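PDB 3CNW: protein XoxI from Bacillus cereus ATCC 14579, which is of unknown function but, as a member of the polyketide cyclase/lipid transport family with a Bet v 1-like fold, probably binds a hydrophobic small molecule. Local coordinates for residues L33-S38 with A51-D56; D56-R61 with M77-P82; F81-Y86 with N121-I126; S88-K93 with S101-S106. All coordinates share one frame; numbering follows the deposited sequence.

Interaction 1: L33-S38 with A51-D56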
loop_
_atom_site.group_PDB
_atom_site.type_symbol
_atom_site.label_atom_id
_atom_site.label_comp_id
_atom_site.label_asym_id
_atom_site.label_seq_id
_atom_site.Cartn_x
_atom_site.Cartn_y
_atom_site.Cartn_z
ATOM N N LEU A 33 6.078 -17.006 -2.673
ATOM C CA LEU A 33 4.969 -17.831 -3.129
ATOM C C LEU A 33 5.329 -18.533 -4.425
ATOM O O LEU A 33 5.332 -17.915 -5.482
ATOM C CB LEU A 33 3.726 -16.959 -3.336
ATOM C CG LEU A 33 2.524 -17.547 -4.079
ATOM C CD1 LEU A 33 2.008 -18.787 -3.395
ATOM C CD2 LEU A 33 1.449 -16.496 -4.121
ATOM N N PRO A 34 5.617 -19.842 -4.361
ATOM C CA PRO A 34 5.982 -20.607 -5.551
ATOM C C PRO A 34 5.017 -20.435 -6.720
ATOM O O PRO A 34 5.421 -20.440 -7.878
ATOM C CB PRO A 34 6.015 -22.048 -5.036
ATOM C CG PRO A 34 6.399 -21.900 -3.608
ATOM C CD PRO A 34 5.540 -20.729 -3.182
ATOM N N TYR A 35 3.738 -20.272 -6.410
ATOM C CA TYR A 35 2.703 -20.128 -7.423
ATOM C C TYR A 35 2.783 -18.854 -8.271
ATOM O O TYR A 35 2.197 -18.793 -9.354
ATOM C CB TYR A 35 1.338 -20.191 -6.748
ATOM C CG TYR A 35 0.202 -20.212 -7.723
ATOM C CD1 TYR A 35 -0.045 -21.334 -8.510
ATOM C CD2 TYR A 35 -0.643 -19.118 -7.854
ATOM C CE1 TYR A 35 -1.115 -21.371 -9.406
ATOM C CE2 TYR A 35 -1.718 -19.142 -8.745
ATOM C CZ TYR A 35 -1.949 -20.272 -9.516
ATOM O OH TYR A 35 -3.020 -20.296 -10.392
ATOM N N ILE A 36 3.479 -17.836 -7.773
ATOM C CA ILE A 36 3.603 -16.572 -8.503
ATOM C C ILE A 36 5.056 -16.248 -8.805
ATOM O O ILE A 36 5.700 -15.496 -8.079
ATOM C CB ILE A 36 2.983 -15.394 -7.709
ATOM C CG1 ILE A 36 1.499 -15.668 -7.465
ATOM C CG2 ILE A 36 3.116 -14.092 -8.493
ATOM C CD1 ILE A 36 0.701 -15.955 -8.753
ATOM N N PRO A 37 5.589 -16.815 -9.895
ATOM C CA PRO A 37 6.981 -16.600 -10.311
ATOM C C PRO A 37 7.299 -15.153 -10.688
ATOM O O PRO A 37 8.442 -14.722 -10.581
ATOM C CB PRO A 37 7.133 -17.516 -11.524
ATOM C CG PRO A 37 6.031 -18.497 -11.392
ATOM C CD PRO A 37 4.897 -17.702 -10.844
ATOM N N SER A 38 6.295 -14.408 -11.134
ATOM C CA SER A 38 6.527 -13.040 -11.566
ATOM C C SER A 38 5.427 -12.055 -11.178
ATOM O O SER A 38 4.246 -12.363 -11.272
ATOM C CB SER A 38 6.718 -13.026 -13.085
ATOM O OG SER A 38 6.796 -11.698 -13.565
ATOM N N ALA A 51 1.901 -13.597 -12.809
ATOM C CA ALA A 51 1.972 -14.689 -13.756
ATOM C C ALA A 51 1.920 -15.941 -12.899
ATOM O O ALA A 51 2.588 -16.018 -11.867
ATOM C CB ALA A 51 3.280 -14.638 -14.537
ATOM N N ASN A 52 1.100 -16.905 -13.290
ATOM C CA ASN A 52 1.022 -18.152 -12.542
ATOM C C ASN A 52 1.900 -19.121 -13.331
ATOM O O ASN A 52 2.365 -18.790 -14.426
ATOM C CB ASN A 52 -0.431 -18.636 -12.447
ATOM C CG ASN A 52 -0.949 -19.233 -13.742
ATOM O OD1 ASN A 52 -0.416 -18.989 -14.823
ATOM N ND2 ASN A 52 -2.010 -20.019 -13.631
ATOM N N PRO A 53 2.143 -20.326 -12.801
ATOM C CA PRO A 53 2.990 -21.269 -13.534
ATOM C C PRO A 53 2.628 -21.492 -15.009
ATOM O O PRO A 53 3.513 -21.719 -15.841
ATOM C CB PRO A 53 2.870 -22.544 -12.702
ATOM C CG PRO A 53 2.689 -22.014 -11.315
ATOM C CD PRO A 53 1.670 -20.924 -11.541
ATOM N N ASP A 54 1.340 -21.423 -15.337
ATOM C CA ASP A 54 0.903 -21.632 -16.716
ATOM C C ASP A 54 0.931 -20.374 -17.570
ATOM O O ASP A 54 0.355 -20.348 -18.657
ATOM C CB ASP A 54 -0.503 -22.221 -16.744
ATOM C CG ASP A 54 -0.565 -23.586 -16.113
ATOM O OD1 ASP A 54 0.346 -24.407 -16.381
ATOM O OD2 ASP A 54 -1.527 -23.835 -15.355
ATOM N N GLY A 55 1.601 -19.338 -17.080
ATOM C CA GLY A 55 1.680 -18.104 -17.832
ATOM C C GLY A 55 0.403 -17.281 -17.882
ATOM O O GLY A 55 0.345 -16.294 -18.612
ATOM N N ASP A 56 -0.629 -17.676 -17.136
ATOM C CA ASP A 56 -1.869 -16.906 -17.119
ATOM C C ASP A 56 -1.584 -15.593 -16.402
ATOM O O ASP A 56 -0.686 -15.524 -15.566
ATOM C CB ASP A 56 -2.983 -17.648 -16.373
ATOM C CG ASP A 56 -3.747 -18.619 -17.264
ATOM O OD1 ASP A 56 -4.340 -18.176 -18.276
ATOM O OD2 ASP A 56 -3.765 -19.829 -16.944
#
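The phenol of Tyr35 runs alongside Asn52 and crosses Pro53, and this is the main side-chain contact between residues 33-38 and 51-56. The crossing with Pro53 is at about a right angle, with CD1 of Tyr35 3.5 Å from CD of Pro53, while CB of Asn52 sits 3.7 Å from CZ of Tyr35. The Tyr35 and Asn52 side chains point the same way, ring and amide planes 88° apart, and ND2 of Asn52 gives OH of Tyr35 a weak hydrogen bond (3.4 Å), long though nearly straight at 168°. CG of Tyr35 is opposite its backbone N (chi1 -173°), which carries the ring out to Asn52 and Pro53. Alongside, the backbones approach through CA-H...O contacts, from Asn52 CA to Tyr35 O and from Ile36 CA to Ala51 O. Ala51 N then donates to Ser38 O at 3.1 Å.

Each loop is shaped by a type I turn, Leu33 to Ile36 and Asn52 to Gly55. Just past the second turn, OD1 of Asn52 accepts from Asp56 N at 2.7 Å, which would help hold the amide with ND2 toward the phenol. Farther out, Tyr35 also packs on Ile126 of helix 116-139 and on Phe81. Loop 51-56, with 33-38 packed beside it, is placed like the gate loop at the cavity mouth of PYR/PYL-like relatives, although no ligand defines such a site here.

Interaction 2: D56-R61 with M77-P82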
loop_
_atom_site.group_PDB
_atom_site.type_symbol
_atom_site.label_atom_id
_atom_site.label_comp_id
_atom_site.label_asym_id
_atom_site.label_seq_id
_atom_site.Cartn_x
_atom_site.Cartn_y
_atom_site.Cartn_z
ATOM N N ASP A 56 -0.629 -17.676 -17.136
ATOM C CA ASP A 56 -1.869 -16.906 -17.119
ATOM C C ASP A 56 -1.584 -15.593 -16.402
ATOM O O ASP A 56 -0.686 -15.524 -15.566
ATOM C CB ASP A 56 -2.983 -17.648 -16.373
ATOM C CG ASP A 56 -3.747 -18.619 -17.264
ATOM O OD1 ASP A 56 -4.340 -18.176 -18.276
ATOM O OD2 ASP A 56 -3.765 -19.829 -16.944
ATOM N N THR A 57 -2.342 -14.553 -16.732
ATOM C CA THR A 57 -2.155 -13.252 -16.107
ATOM C C THR A 57 -3.180 -13.066 -15.007
ATOM O O THR A 57 -4.349 -13.387 -15.177
ATOM C CB THR A 57 -2.323 -12.084 -17.125
ATOM O OG1 THR A 57 -1.272 -12.136 -18.096
ATOM C CG2 THR A 57 -2.276 -10.723 -16.412
ATOM N N ILE A 58 -2.740 -12.542 -13.874
ATOM C CA ILE A 58 -3.643 -12.297 -12.756
ATOM C C ILE A 58 -3.474 -10.843 -12.324
ATOM O O ILE A 58 -2.382 -10.426 -11.929
ATOM C CB ILE A 58 -3.324 -13.252 -11.574
ATOM C CG1 ILE A 58 -3.565 -14.701 -12.008
ATOM C CG2 ILE A 58 -4.185 -12.902 -10.352
ATOM C CD1 ILE A 58 -2.859 -15.719 -11.155
ATOM N N ILE A 59 -4.545 -10.063 -12.420
ATOM C CA ILE A 59 -4.475 -8.658 -12.033
ATOM C C ILE A 59 -5.280 -8.400 -10.773
ATOM O O ILE A 59 -6.477 -8.647 -10.733
ATOM C CB ILE A 59 -4.984 -7.745 -13.164
ATOM C CG1 ILE A 59 -4.152 -7.996 -14.435
ATOM C CG2 ILE A 59 -4.883 -6.292 -12.749
ATOM C CD1 ILE A 59 -4.707 -7.341 -15.690
ATOM N N GLU A 60 -4.615 -7.900 -9.740
ATOM C CA GLU A 60 -5.294 -7.633 -8.481
ATOM C C GLU A 60 -5.088 -6.202 -8.006
ATOM O O GLU A 60 -4.114 -5.543 -8.360
ATOM C CB GLU A 60 -4.806 -8.618 -7.412
ATOM C CG GLU A 60 -4.826 -10.072 -7.854
ATOM C CD GLU A 60 -4.292 -11.020 -6.791
ATOM O OE1 GLU A 60 -3.345 -10.636 -6.059
ATOM O OE2 GLU A 60 -4.812 -12.156 -6.701
ATOM N N ARG A 61 -6.012 -5.727 -7.186
ATOM C CA ARG A 61 -5.933 -4.376 -6.683
ATOM C C ARG A 61 -5.852 -4.330 -5.165
ATOM O O ARG A 61 -6.564 -5.058 -4.470
ATOM C CB ARG A 61 -7.146 -3.573 -7.165
ATOM C CG ARG A 61 -7.552 -2.435 -6.248
ATOM C CD ARG A 61 -8.455 -1.465 -6.967
ATOM N NE ARG A 61 -7.672 -0.520 -7.753
ATOM C CZ ARG A 61 -7.881 -0.262 -9.036
ATOM N NH1 ARG A 61 -8.852 -0.881 -9.691
ATOM N NH2 ARG A 61 -7.122 0.624 -9.658
HETATM N N MSE A 77 -9.163 -7.988 -10.069
HETATM C CA MSE A 77 -9.787 -7.194 -11.119
HETATM C C MSE A 77 -10.036 -8.101 -12.304
HETATM O O MSE A 77 -11.074 -8.012 -12.953
HETATM C CB MSE A 77 -8.885 -6.049 -11.542
HETATM C CG MSE A 77 -8.915 -4.893 -10.577
HETATM SE SE MSE A 77 -7.508 -3.649 -10.955
HETATM C CE MSE A 77 -8.290 -2.758 -12.492
ATOM N N ASN A 78 -9.076 -8.982 -12.576
ATOM C CA ASN A 78 -9.206 -9.918 -13.676
ATOM C C ASN A 78 -8.215 -11.070 -13.547
ATOM O O ASN A 78 -7.024 -10.867 -13.317
ATOM C CB ASN A 78 -9.003 -9.200 -15.012
ATOM C CG ASN A 78 -9.444 -10.042 -16.197
ATOM O OD1 ASN A 78 -10.609 -10.452 -16.293
ATOM N ND2 ASN A 78 -8.515 -10.307 -17.108
ATOM N N ALA A 79 -8.724 -12.285 -13.685
ATOM C CA ALA A 79 -7.895 -13.480 -13.611
ATOM C C ALA A 79 -8.662 -14.606 -14.282
ATOM O O ALA A 79 -9.837 -14.452 -14.614
ATOM C CB ALA A 79 -7.602 -13.835 -12.161
ATOM N N PRO A 80 -8.005 -15.751 -14.506
ATOM C CA PRO A 80 -8.687 -16.878 -15.147
ATOM C C PRO A 80 -9.463 -17.722 -14.138
ATOM O O PRO A 80 -10.144 -18.666 -14.512
ATOM C CB PRO A 80 -7.535 -17.648 -15.774
ATOM C CG PRO A 80 -6.455 -17.487 -14.734
ATOM C CD PRO A 80 -6.554 -16.009 -14.400
ATOM N N PHE A 81 -9.353 -17.378 -12.860
ATOM C CA PHE A 81 -10.035 -18.121 -11.801
ATOM C C PHE A 81 -11.538 -18.092 -11.954
ATOM O O PHE A 81 -12.103 -17.082 -12.365
ATOM C CB PHE A 81 -9.680 -17.537 -10.445
ATOM C CG PHE A 81 -8.223 -17.572 -10.149
ATOM C CD1 PHE A 81 -7.485 -18.728 -10.401
ATOM C CD2 PHE A 81 -7.586 -16.476 -9.581
ATOM C CE1 PHE A 81 -6.133 -18.795 -10.092
ATOM C CE2 PHE A 81 -6.232 -16.527 -9.265
ATOM C CZ PHE A 81 -5.506 -17.696 -9.521
ATOM N N PRO A 82 -12.213 -19.195 -11.601
ATOM C CA PRO A 82 -13.670 -19.258 -11.716
ATOM C C PRO A 82 -14.402 -18.704 -10.496
ATOM O O PRO A 82 -15.130 -19.424 -9.821
ATOM C CB PRO A 82 -13.919 -20.746 -11.917
ATOM C CG PRO A 82 -12.912 -21.356 -11.010
ATOM C CD PRO A 82 -11.660 -20.526 -11.284
#
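Ile58 packs against Ala79, Pro80 and Phe81 at the apolar centre of this contact, beside a classic beta bulge where strand 57-66 meets the chain leaving strand 71-76. CD1 of Ile58 reaches CZ of Phe81 at 3.7 Å, the two side chains crossing at about a right angle; CG2 of Ile58 rests on CB of Ala79 and CG1 on CD of Pro80. Placing CG1 beside the backbone N (chi1 -63°) and extending the chain beyond it carries CD1 out to the ring. The pyrrolidine of Pro80 also puts CG 3.8 Å from CB of Asp56.

Farther along the strand, the selenomethionine Met77 lays its side chain past Ile59 and on to Arg61. Its SE is 4.1 Å from CG2 of Ile59 and lies over one face of the Arg61 guanidinium, 3.3 Å from NH1. Arg61 also packs on Gln21 of the second subunit.

The polar edge is the bulge itself, since Met77 and Asn78 both stand opposite Ile59. Ile59 N donates almost straight to Asn78 O (2.8 Å, 171°). The carbonyl of Ile59 is gripped by two donors: Met77 N at 2.8 Å, tilted from the carbonyl plane, and Asn78 N at 3.2 Å, in that plane on a lone pair.

Interaction 3: F81-Y86 with N121-I126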
loop_
_atom_site.group_PDB
_atom_site.type_symbol
_atom_site.label_atom_id
_atom_site.label_comp_id
_atom_site.label_asym_id
_atom_site.label_seq_id
_atom_site.Cartn_x
_atom_site.Cartn_y
_atom_site.Cartn_z
ATOM N N PHE A 81 -9.353 -17.378 -12.860
ATOM C CA PHE A 81 -10.035 -18.121 -11.801
ATOM C C PHE A 81 -11.538 -18.092 -11.954
ATOM O O PHE A 81 -12.103 -17.082 -12.365
ATOM C CB PHE A 81 -9.680 -17.537 -10.445
ATOM C CG PHE A 81 -8.223 -17.572 -10.149
ATOM C CD1 PHE A 81 -7.485 -18.728 -10.401
ATOM C CD2 PHE A 81 -7.586 -16.476 -9.581
ATOM C CE1 PHE A 81 -6.133 -18.795 -10.092
ATOM C CE2 PHE A 81 -6.232 -16.527 -9.265
ATOM C CZ PHE A 81 -5.506 -17.696 -9.521
ATOM N N PRO A 82 -12.213 -19.195 -11.601
ATOM C CA PRO A 82 -13.670 -19.258 -11.716
ATOM C C PRO A 82 -14.402 -18.704 -10.496
ATOM O O PRO A 82 -15.130 -19.424 -9.821
ATOM C CB PRO A 82 -13.919 -20.746 -11.917
ATOM C CG PRO A 82 -12.912 -21.356 -11.010
ATOM C CD PRO A 82 -11.660 -20.526 -11.284
ATOM N N VAL A 83 -14.206 -17.422 -10.221
ATOM C CA VAL A 83 -14.861 -16.768 -9.096
ATOM C C VAL A 83 -15.074 -15.312 -9.439
ATOM O O VAL A 83 -14.557 -14.828 -10.440
ATOM C CB VAL A 83 -14.005 -16.807 -7.782
ATOM C CG1 VAL A 83 -13.737 -18.244 -7.363
ATOM C CG2 VAL A 83 -12.693 -16.027 -7.971
ATOM N N THR A 84 -15.838 -14.626 -8.593
ATOM C CA THR A 84 -16.113 -13.203 -8.747
ATOM C C THR A 84 -16.314 -12.658 -7.325
ATOM O O THR A 84 -16.542 -13.432 -6.386
ATOM C CB THR A 84 -17.367 -12.964 -9.642
ATOM O OG1 THR A 84 -17.443 -11.583 -10.002
ATOM C CG2 THR A 84 -18.644 -13.367 -8.921
ATOM N N ASN A 85 -16.205 -11.345 -7.156
ATOM C CA ASN A 85 -16.345 -10.733 -5.830
ATOM C C ASN A 85 -15.242 -11.260 -4.910
ATOM O O ASN A 85 -15.431 -11.374 -3.703
ATOM C CB ASN A 85 -17.701 -11.060 -5.198
ATOM C CG ASN A 85 -18.870 -10.698 -6.090
ATOM O OD1 ASN A 85 -18.964 -9.574 -6.586
ATOM N ND2 ASN A 85 -19.782 -11.647 -6.283
ATOM N N TYR A 86 -14.090 -11.584 -5.486
ATOM C CA TYR A 86 -12.970 -12.106 -4.713
ATOM C C TYR A 86 -12.358 -11.080 -3.765
ATOM O O TYR A 86 -12.062 -9.955 -4.160
ATOM C CB TYR A 86 -11.875 -12.600 -5.654
ATOM C CG TYR A 86 -10.701 -13.228 -4.941
ATOM C CD1 TYR A 86 -10.749 -14.557 -4.517
ATOM C CD2 TYR A 86 -9.528 -12.518 -4.734
ATOM C CE1 TYR A 86 -9.647 -15.166 -3.921
ATOM C CE2 TYR A 86 -8.418 -13.120 -4.138
ATOM C CZ TYR A 86 -8.482 -14.441 -3.739
ATOM O OH TYR A 86 -7.376 -15.054 -3.197
ATOM N N ASN A 121 -11.017 -25.432 -2.700
ATOM C CA ASN A 121 -9.801 -26.220 -2.867
ATOM C C ASN A 121 -8.722 -25.445 -3.626
ATOM O O ASN A 121 -7.564 -25.439 -3.225
ATOM C CB ASN A 121 -10.094 -27.528 -3.605
ATOM C CG ASN A 121 -10.784 -28.549 -2.721
ATOM O OD1 ASN A 121 -10.415 -28.726 -1.564
ATOM N ND2 ASN A 121 -11.771 -29.237 -3.267
ATOM N N LEU A 122 -9.099 -24.795 -4.722
ATOM C CA LEU A 122 -8.139 -24.033 -5.512
ATOM C C LEU A 122 -7.395 -23.006 -4.659
ATOM O O LEU A 122 -6.177 -23.059 -4.512
ATOM C CB LEU A 122 -8.848 -23.316 -6.670
ATOM C CG LEU A 122 -7.991 -22.302 -7.450
ATOM C CD1 LEU A 122 -6.866 -23.033 -8.185
ATOM C CD2 LEU A 122 -8.862 -21.519 -8.434
ATOM N N PHE A 123 -8.136 -22.070 -4.091
ATOM C CA PHE A 123 -7.520 -21.044 -3.294
ATOM C C PHE A 123 -6.842 -21.559 -2.039
ATOM O O PHE A 123 -5.774 -21.072 -1.667
ATOM C CB PHE A 123 -8.555 -19.965 -3.006
ATOM C CG PHE A 123 -8.880 -19.141 -4.217
ATOM C CD1 PHE A 123 -7.945 -18.237 -4.721
ATOM C CD2 PHE A 123 -10.070 -19.331 -4.915
ATOM C CE1 PHE A 123 -8.187 -17.533 -5.913
ATOM C CE2 PHE A 123 -10.318 -18.631 -6.104
ATOM C CZ PHE A 123 -9.376 -17.736 -6.601
ATOM N N HIS A 124 -7.438 -22.550 -1.392
ATOM C CA HIS A 124 -6.809 -23.088 -0.210
ATOM C C HIS A 124 -5.462 -23.673 -0.646
ATOM O O HIS A 124 -4.460 -23.529 0.045
ATOM C CB HIS A 124 -7.662 -24.178 0.414
ATOM C CG HIS A 124 -7.248 -24.522 1.804
ATOM N ND1 HIS A 124 -7.676 -23.809 2.898
ATOM C CD2 HIS A 124 -6.393 -25.464 2.274
ATOM C CE1 HIS A 124 -7.102 -24.296 3.990
ATOM N NE2 HIS A 124 -6.321 -25.299 3.632
ATOM N N GLY A 125 -5.448 -24.322 -1.808
ATOM C CA GLY A 125 -4.220 -24.894 -2.326
ATOM C C GLY A 125 -3.154 -23.833 -2.570
ATOM O O GLY A 125 -1.972 -24.047 -2.302
ATOM N N ILE A 126 -3.564 -22.679 -3.082
ATOM C CA ILE A 126 -2.609 -21.613 -3.345
ATOM C C ILE A 126 -2.094 -21.033 -2.037
ATOM O O ILE A 126 -0.892 -20.842 -1.868
ATOM C CB ILE A 126 -3.247 -20.504 -4.193
ATOM C CG1 ILE A 126 -3.601 -21.077 -5.579
ATOM C CG2 ILE A 126 -2.296 -19.318 -4.302
ATOM C CD1 ILE A 126 -4.712 -20.330 -6.289
#
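An aromatic cluster joins helix 116-139 to the start of strand 83-94, where the chain turns a corner: Phe123 projects from the helix between Phe81 and Tyr86, and the contact is apolar throughout. The edge of Phe123 is turned to the face of Phe81 in a T-shaped pair, the ring centroids 5.0 Å apart and the planes at 71°, with CE1 of Phe123 3.8 Å above the Phe81 plane and displaced toward its rim. Tyr86 approaches differently. Its CE1 lies over one face of Phe123, 3.4 Å from CE1 of that ring, with the planes 34° apart, an oblique pair. Val83 comes from the opposite direction to the helix side chain and sets CG1 at the Phe123 edge, 3.7 Å from CE2.

Leu122 flanks the cluster, its CD2 meeting CD1 of Phe81 at 3.7 Å and also reaching CD of Pro82. That methyl stands over the Phe123 face opposite Tyr86, so the ring is held between the two. CG of Tyr86 lies opposite its backbone N (chi1 -177°), which carries the phenol to one face of Phe123. Pro82 centres an inverse gamma turn that kinks the chain. The phenol oxygen of Tyr86 is hydrogen-bonded to Tyr127 OH, one residue beyond the segment. A long C-terminal helix gripped by a curved antiparallel sheet is the hallmark of the Bet v 1-like helix-grip fold; here aromatic side chains make this part of the junction.

Interaction 4: S88-K93 with S101-S106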
loop_
_atom_site.group_PDB
_atom_site.type_symbol
_atom_site.label_atom_id
_atom_site.label_comp_id
_atom_site.label_asym_id
_atom_site.label_seq_id
_atom_site.Cartn_x
_atom_site.Cartn_y
_atom_site.Cartn_z
ATOM N N SER A 88 -9.360 -11.010 -0.454
ATOM C CA SER A 88 -8.378 -11.791 0.294
ATOM C C SER A 88 -7.490 -10.900 1.150
ATOM O O SER A 88 -7.081 -9.814 0.730
ATOM C CB SER A 88 -7.500 -12.610 -0.652
ATOM O OG SER A 88 -6.618 -13.428 0.089
ATOM N N THR A 89 -7.183 -11.371 2.351
ATOM C CA THR A 89 -6.367 -10.608 3.266
ATOM C C THR A 89 -5.305 -11.487 3.895
ATOM O O THR A 89 -5.569 -12.631 4.247
ATOM C CB THR A 89 -7.245 -9.980 4.365
ATOM O OG1 THR A 89 -6.425 -9.552 5.462
ATOM C CG2 THR A 89 -8.253 -10.980 4.854
ATOM N N ILE A 90 -4.091 -10.966 4.011
ATOM C CA ILE A 90 -3.029 -11.736 4.634
ATOM C C ILE A 90 -2.553 -10.933 5.827
ATOM O O ILE A 90 -2.304 -9.743 5.722
ATOM C CB ILE A 90 -1.867 -12.027 3.655
ATOM C CG1 ILE A 90 -0.868 -12.976 4.313
ATOM C CG2 ILE A 90 -1.165 -10.756 3.273
ATOM C CD1 ILE A 90 0.189 -13.527 3.359
ATOM N N GLN A 91 -2.449 -11.591 6.975
ATOM C CA GLN A 91 -2.031 -10.914 8.190
ATOM C C GLN A 91 -1.026 -11.742 8.974
ATOM O O GLN A 91 -1.109 -12.976 9.013
ATOM C CB GLN A 91 -3.257 -10.623 9.056
ATOM C CG GLN A 91 -2.944 -9.948 10.376
ATOM C CD GLN A 91 -4.143 -9.911 11.294
ATOM O OE1 GLN A 91 -4.998 -10.793 11.246
ATOM N NE2 GLN A 91 -4.204 -8.904 12.152
ATOM N N VAL A 92 -0.076 -11.050 9.592
ATOM C CA VAL A 92 0.954 -11.695 10.389
ATOM C C VAL A 92 0.686 -11.416 11.864
ATOM O O VAL A 92 0.958 -10.328 12.366
ATOM C CB VAL A 92 2.362 -11.168 10.013
ATOM C CG1 VAL A 92 3.436 -11.913 10.808
ATOM C CG2 VAL A 92 2.589 -11.321 8.512
ATOM N N LYS A 93 0.143 -12.412 12.550
ATOM C CA LYS A 93 -0.179 -12.298 13.967
ATOM C C LYS A 93 0.974 -12.764 14.862
ATOM O O LYS A 93 1.933 -13.381 14.392
ATOM C CB LYS A 93 -1.423 -13.132 14.265
ATOM C CG LYS A 93 -2.646 -12.731 13.469
ATOM C CD LYS A 93 -3.785 -13.705 13.701
ATOM C CE LYS A 93 -5.104 -13.169 13.157
ATOM N NZ LYS A 93 -6.252 -14.087 13.460
ATOM N N SER A 101 5.707 -16.515 14.624
ATOM C CA SER A 101 4.505 -15.795 14.293
ATOM C C SER A 101 3.495 -16.659 13.592
ATOM O O SER A 101 3.815 -17.739 13.079
ATOM C CB SER A 101 4.857 -14.576 13.436
ATOM O OG SER A 101 5.711 -14.930 12.374
ATOM N N LEU A 102 2.262 -16.175 13.582
ATOM C CA LEU A 102 1.171 -16.892 12.947
ATOM C C LEU A 102 0.678 -16.113 11.746
ATOM O O LEU A 102 0.121 -15.033 11.892
ATOM C CB LEU A 102 0.034 -17.078 13.947
ATOM C CG LEU A 102 -1.214 -17.763 13.412
ATOM C CD1 LEU A 102 -0.879 -19.181 12.998
ATOM C CD2 LEU A 102 -2.283 -17.756 14.482
ATOM N N VAL A 103 0.886 -16.656 10.556
ATOM C CA VAL A 103 0.424 -15.975 9.361
ATOM C C VAL A 103 -0.933 -16.526 8.934
ATOM O O VAL A 103 -1.151 -17.733 8.961
ATOM C CB VAL A 103 1.434 -16.135 8.202
ATOM C CG1 VAL A 103 0.897 -15.458 6.950
ATOM C CG2 VAL A 103 2.781 -15.530 8.601
ATOM N N GLU A 104 -1.849 -15.641 8.551
ATOM C CA GLU A 104 -3.181 -16.075 8.124
ATOM C C GLU A 104 -3.567 -15.514 6.768
ATOM O O GLU A 104 -3.499 -14.306 6.542
ATOM C CB GLU A 104 -4.252 -15.674 9.153
ATOM C CG GLU A 104 -4.091 -16.335 10.518
ATOM C CD GLU A 104 -5.333 -16.223 11.410
ATOM O OE1 GLU A 104 -6.217 -15.377 11.119
ATOM O OE2 GLU A 104 -5.416 -16.982 12.413
ATOM N N TRP A 105 -3.980 -16.401 5.871
ATOM C CA TRP A 105 -4.387 -15.996 4.544
ATOM C C TRP A 105 -5.837 -16.436 4.394
ATOM O O TRP A 105 -6.124 -17.634 4.343
ATOM C CB TRP A 105 -3.513 -16.683 3.493
ATOM C CG TRP A 105 -3.504 -15.997 2.161
ATOM C CD1 TRP A 105 -4.412 -15.085 1.692
ATOM C CD2 TRP A 105 -2.548 -16.184 1.113
ATOM N NE1 TRP A 105 -4.078 -14.698 0.414
ATOM C CE2 TRP A 105 -2.942 -15.359 0.031
ATOM C CE3 TRP A 105 -1.400 -16.980 0.974
ATOM C CZ2 TRP A 105 -2.219 -15.295 -1.167
ATOM C CZ3 TRP A 105 -0.682 -16.916 -0.224
ATOM C CH2 TRP A 105 -1.099 -16.085 -1.275
ATOM N N SER A 106 -6.751 -15.468 4.328
ATOM C CA SER A 106 -8.167 -15.773 4.201
ATOM C C SER A 106 -8.751 -15.306 2.875
ATOM O O SER A 106 -8.195 -14.426 2.210
ATOM C CB SER A 106 -8.931 -15.150 5.362
ATOM O OG SER A 106 -8.645 -13.768 5.453
HETATM O O HOH W 1 -6.090 -13.096 7.010
#
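Lys93 and Glu104 both start with CG beside the backbone N (chi1 -59° and -64°) and run on extended, which brings their ends together diagonally across two strands. NZ of Lys93 reaches OE1 of Glu104 at 2.7 Å in a salt bridge, NZ meeting OE1 from above the carboxylate plane; OE2 has a further, weak bond from Ser9 on strand 4-12. At the other end, the Ser88 hydroxyl, opposite its backbone N, lies in plane at the indole edge of Trp105. It donates to Ser106 O at 2.8 Å and receives a weak, bent bond from Trp105 NE1.

These groups sit on the antiparallel hairpin of strands 83-94 and 101-111; the axes of 88-93 and 101-106 approach to 4.5 Å at 165°. Thr89/Ser106, Gln91/Glu104 and Lys93/Leu102 are hydrogen-bonded pairs, and Glu104 N to Gln91 O is 2.8 Å. Ile90, Val92, Val103 and Trp105 line the other, buried face, where CG1 of Ile90 is 4.0 Å from CG1 of Val103 and Trp105 stacks on Tyr127 of the helix.

Ser106 O accepts from both Ser88 OG and Thr89 N, which arrive from opposite faces of its plane. A water donates to Thr89 O (2.8 Å) and Glu104 O (2.9 Å).

In the fold
Interaction 4 is sheet pairing centred 8 Å from the chain's centre, whereas the other three lie 12 to 14 Å out; interaction 2 is a surface contact, and interactions 1, 3 and 4 are partly buried. Chemistry follows place: regular backbone bonds with a salt bridge in interaction 4, a bulge in interaction 2, turns and few bonds in interaction 1, and only apolar and aromatic contacts in interaction 3. Interactions 2 and 3 share Phe81 and Pro82, which links the bulge to the helix. Tyr35 of interaction 1 touches Phe81 as well (OH to CE1, 3.5 Å). Interaction 4 is nested in the loop that interaction 3 closes, and meets interaction 1 where Leu33 packs on Trp105.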